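Local coordinates for RedY-like protein (Hahella chejuensis, PDB 2JDJ) that probably takes part in prodigiosin biosynthesis as a member of the dimeric alpha-beta barrel superfamily, at residues A[33-37]-A[66-70]; A[37-43]-A[55-61]; A[1-5]-A[92-97]. All blocks are in the same frame, centred on the assembly; numbering follows the deposited sequence.

Contact 1: A[33-37]-A[66-70]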
# COMPACT_ATOMS: atom_id res chain seq x y z
N ASP A 33 -19.71 -0.06 -5.79
CA ASP A 33 -20.65 -1.14 -5.45
C ASP A 33 -20.15 -2.05 -4.34
O ASP A 33 -20.83 -3.00 -3.96
CB ASP A 33 -20.98 -2.00 -6.68
CG ASP A 33 -21.79 -1.26 -7.73
OD1 ASP A 33 -22.32 -0.17 -7.43
OD2 ASP A 33 -21.89 -1.79 -8.88
N LEU A 34 -18.95 -1.78 -3.84
CA LEU A 34 -18.38 -2.55 -2.74
C LEU A 34 -18.29 -1.63 -1.53
O LEU A 34 -17.33 -0.87 -1.40
CB LEU A 34 -17.01 -3.11 -3.12
CG LEU A 34 -16.92 -3.96 -4.40
CD1 LEU A 34 -15.45 -4.22 -4.77
CD2 LEU A 34 -17.69 -5.27 -4.28
N PRO A 35 -19.30 -1.68 -0.65
CA PRO A 35 -19.41 -0.72 0.45
C PRO A 35 -18.21 -0.67 1.40
O PRO A 35 -17.94 0.39 1.95
CB PRO A 35 -20.68 -1.17 1.21
CG PRO A 35 -21.42 -2.03 0.25
CD PRO A 35 -20.42 -2.65 -0.67
N SER A 36 -17.50 -1.78 1.59
CA SER A 36 -16.32 -1.81 2.48
C SER A 36 -15.07 -1.12 1.94
O SER A 36 -14.14 -0.82 2.70
CB SER A 36 -15.95 -3.24 2.83
OG SER A 36 -15.49 -3.92 1.69
N VAL A 37 -15.03 -0.87 0.63
CA VAL A 37 -13.84 -0.27 0.01
C VAL A 37 -13.86 1.25 0.16
O VAL A 37 -14.72 1.94 -0.39
CB VAL A 37 -13.68 -0.67 -1.47
CG1 VAL A 37 -12.39 -0.09 -2.05
CG2 VAL A 37 -13.70 -2.18 -1.61
N ALA A 66 -16.31 -6.39 6.92
CA ALA A 66 -17.10 -5.78 5.84
C ALA A 66 -16.58 -6.21 4.46
O ALA A 66 -17.36 -6.56 3.58
CB ALA A 66 -17.11 -4.26 5.97
N PHE A 67 -15.26 -6.19 4.28
CA PHE A 67 -14.64 -6.63 3.02
C PHE A 67 -14.95 -8.08 2.67
O PHE A 67 -15.28 -8.40 1.53
CB PHE A 67 -13.13 -6.39 3.01
CG PHE A 67 -12.48 -6.67 1.67
CD1 PHE A 67 -12.80 -5.91 0.55
CD2 PHE A 67 -11.54 -7.70 1.53
CE1 PHE A 67 -12.21 -6.16 -0.70
CE2 PHE A 67 -10.94 -7.96 0.29
CZ PHE A 67 -11.28 -7.19 -0.83
N ASP A 68 -14.87 -8.96 3.66
CA ASP A 68 -15.17 -10.37 3.48
C ASP A 68 -16.58 -10.62 2.95
O ASP A 68 -16.78 -11.48 2.08
CB ASP A 68 -14.94 -11.13 4.78
CG ASP A 68 -13.46 -11.39 5.05
OD1 ASP A 68 -12.59 -10.80 4.35
OD2 ASP A 68 -13.17 -12.18 5.96
N ALA A 69 -17.55 -9.87 3.47
CA ALA A 69 -18.93 -9.91 2.97
C ALA A 69 -18.99 -9.45 1.50
O ALA A 69 -19.63 -10.10 0.67
CB ALA A 69 -19.84 -9.05 3.85
N ASP A 70 -18.31 -8.34 1.20
CA ASP A 70 -18.27 -7.81 -0.17
C ASP A 70 -17.69 -8.81 -1.14
O ASP A 70 -18.08 -8.82 -2.30
CB ASP A 70 -17.46 -6.51 -0.24
CG ASP A 70 -18.21 -5.31 0.30
OD1 ASP A 70 -19.43 -5.43 0.55
OD2 ASP A 70 -17.59 -4.25 0.47
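Ser36 faces Phe67 across a CA-CA distance of 5.1 Å, where the type I beta turn from Leu34 to Val37 lies against one turn of helix 64-71. In this ferredoxin-like fold of the dimeric alpha-beta barrel superfamily, the turn leads from helix 16-30 into strand 37-44. It closes on itself through the bond from Val37 N to Leu34 O, and its polar tie to the helix is the carboxylate of Asp70. Asp70 OD2 takes the amide Ser36 N at 2.7 Å (157° at the hydrogen), with the amide on the syn side of the carboxylate. The same oxygen accepts from the hydroxyl Ser36 OG at 2.5 Å, short enough for its exact length to be doubtful. The amide, with the hydroxyl beside it, should oppose rotation of the carboxylate about its CB-CG bond. The other oxygen, Asp70 OD1, rests 3.2 Å from Pro35 CD, so the proline ring borders the carboxylate without offering it an N-H. Asp70 CG stands opposite its own carbonyl carbon (chi1 -76°), a torsion that carries the carboxylate from the helix to the turn. On Ser36, OG sits between the backbone N and the carbonyl carbon (chi1 67°), which points it at the helix while CB meets Ala66 CB at 3.5 Å. Beyond the segments, Ser36 also bonds through its backbone to Thr62, and Val37 packs on Tyr102 of the second subunit, so the turn joins helix 64-71 to the sheet close to the dimer interface. The phenyl ring of Phe67 turns its edge to the turn: Val37 CG2 approaches Phe67 CE1 at 4.3 Å, and Ser36 OG lies in the ring plane, 3.5 Å from Phe67 CD1.

Contact 2: A[37-43]-A[55-61]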
# COMPACT_ATOMS: atom_id res chain seq x y z
N VAL A 37 -15.03 -0.87 0.63
CA VAL A 37 -13.84 -0.27 0.01
C VAL A 37 -13.86 1.25 0.16
O VAL A 37 -14.72 1.94 -0.39
CB VAL A 37 -13.68 -0.67 -1.47
CG1 VAL A 37 -12.39 -0.09 -2.05
CG2 VAL A 37 -13.70 -2.18 -1.61
N VAL A 38 -12.89 1.77 0.92
CA VAL A 38 -12.73 3.20 1.15
C VAL A 38 -11.79 3.83 0.11
O VAL A 38 -12.00 4.97 -0.34
CB VAL A 38 -12.20 3.45 2.59
CG1 VAL A 38 -11.96 4.94 2.83
CG2 VAL A 38 -13.16 2.86 3.63
N ARG A 39 -10.72 3.11 -0.23
CA ARG A 39 -9.76 3.54 -1.25
C ARG A 39 -9.24 2.30 -1.94
O ARG A 39 -9.07 1.25 -1.30
CB ARG A 39 -8.57 4.27 -0.65
CG ARG A 39 -8.87 5.52 0.12
CD ARG A 39 -7.60 6.22 0.51
NE ARG A 39 -6.98 6.89 -0.63
CZ ARG A 39 -7.35 8.10 -1.06
NH1 ARG A 39 -6.73 8.66 -2.09
NH2 ARG A 39 -8.32 8.78 -0.45
N PHE A 40 -8.99 2.42 -3.23
CA PHE A 40 -8.41 1.34 -4.01
C PHE A 40 -7.58 1.93 -5.12
O PHE A 40 -8.02 2.86 -5.80
CB PHE A 40 -9.49 0.45 -4.58
CG PHE A 40 -8.96 -0.63 -5.46
CD1 PHE A 40 -8.20 -1.68 -4.93
CD2 PHE A 40 -9.21 -0.61 -6.83
CE1 PHE A 40 -7.73 -2.68 -5.74
CE2 PHE A 40 -8.73 -1.61 -7.66
CZ PHE A 40 -7.98 -2.65 -7.11
N ASP A 41 -6.37 1.41 -5.29
CA ASP A 41 -5.50 1.83 -6.39
C ASP A 41 -4.49 0.76 -6.76
O ASP A 41 -4.10 -0.03 -5.90
CB ASP A 41 -4.84 3.19 -6.13
CG ASP A 41 -4.43 3.40 -4.68
OD1 ASP A 41 -5.14 4.16 -3.96
OD2 ASP A 41 -3.38 2.84 -4.27
N VAL A 42 -4.10 0.74 -8.03
CA VAL A 42 -3.19 -0.27 -8.57
C VAL A 42 -1.96 0.45 -9.13
O VAL A 42 -2.07 1.58 -9.60
CB VAL A 42 -3.89 -1.13 -9.65
CG1 VAL A 42 -2.92 -2.13 -10.25
CG2 VAL A 42 -5.09 -1.87 -9.03
N HIS A 43 -0.79 -0.21 -9.05
CA HIS A 43 0.48 0.41 -9.38
C HIS A 43 1.36 -0.54 -10.14
O HIS A 43 1.50 -1.70 -9.73
CB HIS A 43 1.19 0.84 -8.09
CG HIS A 43 0.27 1.55 -7.15
ND1 HIS A 43 0.07 2.91 -7.19
CD2 HIS A 43 -0.58 1.06 -6.21
CE1 HIS A 43 -0.84 3.24 -6.30
NE2 HIS A 43 -1.24 2.14 -5.68
N TYR A 55 2.51 -5.93 -10.66
CA TYR A 55 1.63 -4.88 -10.13
C TYR A 55 1.48 -5.03 -8.65
O TYR A 55 1.69 -6.11 -8.10
CB TYR A 55 0.25 -4.89 -10.82
CG TYR A 55 0.32 -4.55 -12.29
CD1 TYR A 55 0.24 -3.22 -12.73
CD2 TYR A 55 0.50 -5.55 -13.24
CE1 TYR A 55 0.33 -2.91 -14.09
CE2 TYR A 55 0.60 -5.25 -14.62
CZ TYR A 55 0.52 -3.94 -15.03
OH TYR A 55 0.61 -3.68 -16.37
N VAL A 56 1.13 -3.92 -8.01
CA VAL A 56 0.77 -3.94 -6.61
C VAL A 56 -0.57 -3.24 -6.49
O VAL A 56 -0.76 -2.17 -7.07
CB VAL A 56 1.80 -3.14 -5.75
CG1 VAL A 56 1.37 -3.21 -4.30
CG2 VAL A 56 3.21 -3.71 -5.91
N GLU A 57 -1.50 -3.82 -5.74
CA GLU A 57 -2.73 -3.10 -5.44
C GLU A 57 -2.82 -2.83 -3.94
O GLU A 57 -2.37 -3.64 -3.13
CB GLU A 57 -3.96 -3.83 -5.98
CG GLU A 57 -4.44 -5.04 -5.19
CD GLU A 57 -5.54 -5.85 -5.90
OE1 GLU A 57 -6.08 -5.42 -6.95
OE2 GLU A 57 -5.86 -6.95 -5.41
N VAL A 58 -3.38 -1.66 -3.60
CA VAL A 58 -3.56 -1.20 -2.24
C VAL A 58 -5.06 -1.01 -1.99
O VAL A 58 -5.72 -0.19 -2.65
CB VAL A 58 -2.78 0.12 -1.98
CG1 VAL A 58 -2.87 0.53 -0.49
CG2 VAL A 58 -1.31 -0.02 -2.40
N ILE A 59 -5.62 -1.79 -1.07
CA ILE A 59 -7.04 -1.70 -0.77
C ILE A 59 -7.21 -1.23 0.66
O ILE A 59 -6.80 -1.93 1.60
CB ILE A 59 -7.78 -3.07 -0.89
CG1 ILE A 59 -7.30 -3.87 -2.10
CG2 ILE A 59 -9.28 -2.84 -0.89
CD1 ILE A 59 -7.68 -5.33 -2.06
N LYS A 60 -7.78 -0.05 0.83
CA LYS A 60 -8.11 0.47 2.15
C LYS A 60 -9.58 0.16 2.43
O LYS A 60 -10.46 0.50 1.63
CB LYS A 60 -7.82 1.98 2.24
CG LYS A 60 -8.07 2.58 3.62
CD LYS A 60 -7.66 4.05 3.73
CE LYS A 60 -6.31 4.22 4.43
NZ LYS A 60 -6.00 5.63 4.76
N ILE A 61 -9.84 -0.52 3.56
CA ILE A 61 -11.19 -0.98 3.92
C ILE A 61 -11.59 -0.56 5.33
O ILE A 61 -10.74 -0.32 6.20
CB ILE A 61 -11.34 -2.52 3.82
CG1 ILE A 61 -10.26 -3.23 4.64
CG2 ILE A 61 -11.37 -3.00 2.34
CD1 ILE A 61 -10.37 -4.76 4.65
O HOH W 1 -5.67 2.72 -1.47
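Lys60 O accepts from both Val38 N (2.8 Å) and Arg39 N (3.2 Å), the amides reaching it from one face of its carbonyl plane, a classic beta bulge in the antiparallel hairpin of strands 37-44 and 55-61. Past it the ladder is regular, with Arg39-Lys60, Asp41-Val58 and His43-Val56 as hydrogen-bonded pairs. On their face, the aliphatic parts of Arg39 and Lys60 run alongside, and His43 NE2 donates to Asp41 OD2 at 2.7 Å (145° at the hydrogen); OD2 lies near the imidazole plane and is met on its anti side, the donor somewhat out of the carboxylate plane. Asp41 OD1 takes a water that also donates to Val58 O, so both oxygens have a donor. Replacing His43 by an alanine would probably leave Asp41 OD2 without its imidazole mate and open a gap beside Val58 CG2 and Thr3 of the second subunit. On the opposite face, Ile59 CG1 lies 3.7 Å from Phe40 CD1 at the ring edge, and Glu57 OE1 comes to the same edge, 3.4 Å from Phe40 CZ, with ring and carboxylate planes 65° apart. Further out, His6 ND1 bonds to Glu57 OE2, which probably sets the carboxylate's direction. An acceptor at a phenyl's electropositive rim is likely to be mildly favourable, and a glycerol, probably from the crystallisation liquor, bonds to Glu57 OE2, consistent with a pocket mixing this carboxylate with apolar side chains.

Contact 3: A[1-5]-A[92-97]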
# COMPACT_ATOMS: atom_id res chain seq x y z
N MSE A 1 -9.62 1.05 10.69
CA MSE A 1 -9.33 1.00 9.23
C MSE A 1 -8.29 -0.10 8.99
O MSE A 1 -7.38 -0.30 9.80
CB MSE A 1 -8.78 2.35 8.76
CG MSE A 1 -8.69 2.51 7.26
SE MSE A 1 -10.43 2.84 6.45
CE MSE A 1 -10.55 4.69 6.81
N GLU A 2 -8.43 -0.81 7.89
CA GLU A 2 -7.45 -1.82 7.51
C GLU A 2 -7.07 -1.68 6.05
O GLU A 2 -7.79 -1.07 5.27
CB GLU A 2 -7.98 -3.22 7.82
CG GLU A 2 -8.34 -3.36 9.30
CD GLU A 2 -8.46 -4.79 9.74
OE1 GLU A 2 -7.53 -5.58 9.43
OE2 GLU A 2 -9.47 -5.11 10.40
N THR A 3 -5.92 -2.26 5.71
CA THR A 3 -5.35 -2.17 4.39
C THR A 3 -4.92 -3.55 3.98
O THR A 3 -4.34 -4.28 4.77
CB THR A 3 -4.15 -1.22 4.35
OG1 THR A 3 -4.60 0.12 4.56
CG2 THR A 3 -3.42 -1.29 3.00
N ILE A 4 -5.28 -3.91 2.75
CA ILE A 4 -4.84 -5.16 2.15
C ILE A 4 -4.05 -4.79 0.91
O ILE A 4 -4.48 -3.95 0.12
CB ILE A 4 -6.05 -6.04 1.75
CG1 ILE A 4 -6.89 -6.40 2.99
CG2 ILE A 4 -5.57 -7.30 1.02
CD1 ILE A 4 -8.24 -7.00 2.65
N ILE A 5 -2.88 -5.41 0.75
CA ILE A 5 -1.99 -5.14 -0.36
C ILE A 5 -1.68 -6.47 -1.02
O ILE A 5 -1.38 -7.45 -0.33
CB ILE A 5 -0.67 -4.48 0.15
CG1 ILE A 5 -0.96 -3.08 0.68
CG2 ILE A 5 0.41 -4.42 -0.96
CD1 ILE A 5 0.14 -2.50 1.59
N GLU A 92 -0.02 -11.62 -0.22
CA GLU A 92 -0.91 -10.68 0.43
C GLU A 92 -0.24 -10.13 1.69
O GLU A 92 0.31 -10.91 2.46
CB GLU A 92 -2.23 -11.35 0.83
CG GLU A 92 -3.14 -10.39 1.57
CD GLU A 92 -4.47 -11.01 1.94
OE1 GLU A 92 -5.19 -11.48 1.03
OE2 GLU A 92 -4.79 -11.01 3.14
N LEU A 93 -0.27 -8.81 1.86
CA LEU A 93 0.14 -8.14 3.10
C LEU A 93 -1.12 -7.45 3.62
O LEU A 93 -1.92 -6.94 2.82
CB LEU A 93 1.19 -7.06 2.83
CG LEU A 93 2.60 -7.32 2.28
CD1 LEU A 93 2.62 -7.76 0.83
CD2 LEU A 93 3.45 -6.07 2.40
N ALA A 94 -1.30 -7.42 4.94
CA ALA A 94 -2.48 -6.79 5.53
C ALA A 94 -2.16 -6.23 6.92
O ALA A 94 -1.38 -6.82 7.67
CB ALA A 94 -3.64 -7.80 5.62
N GLY A 95 -2.77 -5.12 7.27
CA GLY A 95 -2.68 -4.61 8.62
C GLY A 95 -3.78 -3.64 8.98
O GLY A 95 -4.55 -3.20 8.12
N GLU A 96 -3.86 -3.35 10.27
CA GLU A 96 -4.76 -2.37 10.82
C GLU A 96 -4.02 -1.05 10.92
O GLU A 96 -2.90 -0.98 11.44
CB GLU A 96 -5.19 -2.80 12.22
CG GLU A 96 -6.12 -1.82 12.92
CD GLU A 96 -6.46 -2.26 14.32
OE1 GLU A 96 -5.56 -2.31 15.19
OE2 GLU A 96 -7.64 -2.56 14.55
N GLN A 97 -4.65 0.02 10.44
CA GLN A 97 -3.99 1.30 10.38
C GLN A 97 -3.71 1.83 11.79
O GLN A 97 -4.52 1.65 12.70
CB GLN A 97 -4.88 2.29 9.66
CG GLN A 97 -4.25 3.62 9.34
CD GLN A 97 -5.08 4.34 8.31
OE1 GLN A 97 -5.19 3.88 7.17
NE2 GLN A 97 -5.70 5.44 8.71
O HOH W 2 -7.39 1.92 12.44
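Met1 O accepts the amide Gln97 N at 2.8 Å (170° at the hydrogen), beginning an antiparallel ladder that sets strand 2-10 beside the chain's outer strand 87-97. Hydrogen-bonded pairs Thr3-Gly95 and Ile5-Leu93 continue it, the latter with Ile5 N to Leu93 O at 2.7 Å. Water 2 joins Met1 N to Gln97 O, while the side chains of Gln97 and of Met1, present as selenomethionine, run alongside, Met1 CG 3.8 Å from Gln97 OE1, the amide end of Gln97 being hydrogen-bonded through NE2 to Gly99 O. Followed outward, Glu92 CB is 4.2 Å from Ile5 O; with CG opposite the backbone N (chi1 177°) and the chain extended, it then crosses Ile4. Glu92 CG, a methylene 3.9 Å from Ile5 O, and the carboxylate carbon CD each lie 4.0 Å from the methyl Ile4 CG2. At the tip, Glu92 OE2 forms a salt bridge with Arg64, and OE1 a weak hydrogen bond with His6. Glu96 sends its OE1 to Arg44 of the second subunit, where strand 87-97 carries the sheet across the dimer interface. Glu2 OE2 and Glu96 OE2 are 5.2 Å apart; any repulsion is likely to be mild and partly offset by the Arg44 salt bridge.

How the contacts relate
From the N terminus, the chain enters strand 2-10, whose start is paired only much later by strand 87-97, so contact 3 closes the widest loop. Inside it, after helix 16-30, the turn of contact 1 meets helix 64-71, and contact 2, the hairpin, nests within that loop in turn; none cross, and Val37 belongs to both inner contacts. Contacts 2 and 3 meet in the sheet, where strands 55-61 and 2-10 are neighbours: Ile59 N lies 2.7 Å from Ile4 O, a probable hydrogen bond. Phe67 of contact 1 packs on Ile61 of contact 2 and Ile4 of contact 3, joining helix 64-71 to the sheet.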